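Local coordinates for DNA endonuclease i-cvui (Chlorella vulgaris, PDB 5A74), which cleaves DNA as a homing endonuclease of the LAGLIDADG family, binding its target site as a dimer and thereby probably promoting intron homing, at the interface of chains A and B. Coordinates in Å, arbitrary orientation; residue numbers count along the deposited sequence, not the author numbering. Chains: chain A/B, DNA endonuclease i-cvui.

The interface of chains A and B. Residues chain A 9-10, 13, 97; chain B 9-10, 13, 97.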
loop_
_atom_site.group_PDB
_atom_site.type_symbol
_atom_site.label_atom_id
_atom_site.label_comp_id
_atom_site.label_asym_id
_atom_site.label_seq_id
_atom_site.Cartn_x
_atom_site.Cartn_y
_atom_site.Cartn_z
ATOM N N GLN A 9 -0.202 -19.004 2.998
ATOM C CA GLN A 9 -0.880 -18.391 1.859
ATOM C C GLN A 9 -1.624 -17.128 2.277
ATOM O O GLN A 9 -1.761 -16.192 1.483
ATOM C CB GLN A 9 -1.820 -19.385 1.170
ATOM C CG GLN A 9 -1.107 -20.592 0.541
ATOM C CD GLN A 9 0.141 -20.212 -0.258
ATOM O OE1 GLN A 9 0.060 -19.476 -1.243
ATOM N NE2 GLN A 9 1.301 -20.715 0.172
ATOM N N LEU A 10 -2.100 -17.097 3.520
ATOM C CA LEU A 10 -2.757 -15.904 4.044
ATOM C C LEU A 10 -1.745 -14.771 4.174
ATOM O O LEU A 10 -2.051 -13.610 3.863
ATOM C CB LEU A 10 -3.429 -16.186 5.390
ATOM C CG LEU A 10 -4.849 -16.749 5.310
ATOM C CD1 LEU A 10 -5.523 -16.786 6.680
ATOM C CD2 LEU A 10 -5.677 -15.947 4.332
ATOM N N ALA A 13 -0.787 -13.433 0.530
ATOM C CA ALA A 13 -1.912 -12.641 0.005
ATOM C C ALA A 13 -1.922 -11.221 0.591
ATOM O O ALA A 13 -2.112 -10.232 -0.139
ATOM C CB ALA A 13 -3.244 -13.347 0.274
ATOM N N TYR A 97 -1.310 -13.827 -5.965
ATOM C CA TYR A 97 -2.099 -12.802 -5.282
ATOM C C TYR A 97 -1.833 -11.361 -5.746
ATOM O O TYR A 97 -2.603 -10.452 -5.435
ATOM C CB TYR A 97 -1.917 -12.922 -3.774
ATOM C CG TYR A 97 -1.979 -14.347 -3.270
ATOM C CD1 TYR A 97 -3.189 -15.027 -3.189
ATOM C CD2 TYR A 97 -0.827 -15.009 -2.872
ATOM C CE1 TYR A 97 -3.245 -16.327 -2.725
ATOM C CE2 TYR A 97 -0.874 -16.308 -2.407
ATOM C CZ TYR A 97 -2.082 -16.960 -2.335
ATOM O OH TYR A 97 -2.123 -18.254 -1.869
ATOM N N GLN B 9 -11.280 -15.310 2.354
ATOM C CA GLN B 9 -10.288 -14.931 3.348
ATOM C C GLN B 9 -9.002 -14.464 2.671
ATOM O O GLN B 9 -8.292 -13.611 3.202
ATOM C CB GLN B 9 -10.012 -16.079 4.328
ATOM C CG GLN B 9 -11.216 -16.473 5.185
ATOM C CD GLN B 9 -11.903 -15.275 5.833
ATOM O OE1 GLN B 9 -11.285 -14.520 6.583
ATOM N NE2 GLN B 9 -13.190 -15.100 5.543
ATOM N N LEU B 10 -8.709 -15.007 1.492
ATOM C CA LEU B 10 -7.514 -14.592 0.764
ATOM C C LEU B 10 -7.722 -13.201 0.185
ATOM O O LEU B 10 -6.814 -12.365 0.199
ATOM C CB LEU B 10 -7.161 -15.597 -0.333
ATOM C CG LEU B 10 -6.659 -16.957 0.152
ATOM C CD1 LEU B 10 -6.483 -17.926 -1.014
ATOM C CD2 LEU B 10 -5.359 -16.799 0.894
ATOM N N ALA B 13 -7.407 -10.795 3.157
ATOM C CA ALA B 13 -6.008 -10.649 3.568
ATOM C C ALA B 13 -5.281 -9.711 2.609
ATOM O O ALA B 13 -4.548 -8.809 3.047
ATOM C CB ALA B 13 -5.307 -12.007 3.641
ATOM N N TYR B 97 -6.573 -9.490 9.598
ATOM C CA TYR B 97 -5.427 -9.400 8.694
ATOM C C TYR B 97 -4.691 -8.047 8.710
ATOM O O TYR B 97 -3.538 -7.966 8.292
ATOM C CB TYR B 97 -5.836 -9.797 7.271
ATOM C CG TYR B 97 -6.657 -11.074 7.197
ATOM C CD1 TYR B 97 -6.087 -12.312 7.471
ATOM C CD2 TYR B 97 -7.999 -11.037 6.843
ATOM C CE1 TYR B 97 -6.833 -13.475 7.402
ATOM C CE2 TYR B 97 -8.752 -12.194 6.770
ATOM C CZ TYR B 97 -8.164 -13.409 7.048
ATOM O OH TYR B 97 -8.916 -14.560 6.977
#
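In the LAGLIDADG endonuclease I-CvuI, helix 6-22, which carries the family motif, packs against its two-fold mate, and side chains near its start show how such an interface is knit. A:Leu10 and B:Leu10 reach past each other, crossing at about a right angle, with A:Leu10 CD2 touching B:Leu10 CD2 at 3.6 Å close to the symmetry axis. Each leucine has CG anti to its carbonyl carbon, beside the backbone N (chi1 -86° in A, -69° in B), and CD1 nearly anti to CA, so CD2 turns to its twin while CD1 reaches toward the partner's tyrosine. There, A:Leu10 CD1 meets the ring carbon B:Tyr97 CE1 at 3.6 Å, crossing the tyrosine obliquely; the B:Leu10 CD1 counterpart sits a little looser, 4.0 Å from A:Tyr97 CE1. The alanines let the helix backbones come close: A:Ala13 CB lies 3.7 Å from the carbonyl B:Leu10 O, and B:Ala13 CB lies 4.0 Å from A:Leu10 CD2. A:Ala13 CB also lies over one face of its own chain's A:Tyr97 ring, offset toward the rim, 3.8 Å above the plane. The ring's far end is tethered by the phenol A:Tyr97 OH, which donates to the side-chain amide oxygen A:Gln9 OE1 at 2.6 Å, in the carbonyl plane and on a lone pair, with a C=O...donor angle of 122°. This intrachain bond probably helps fix the position of the ring whose CE1 the partner's leucine methyl meets.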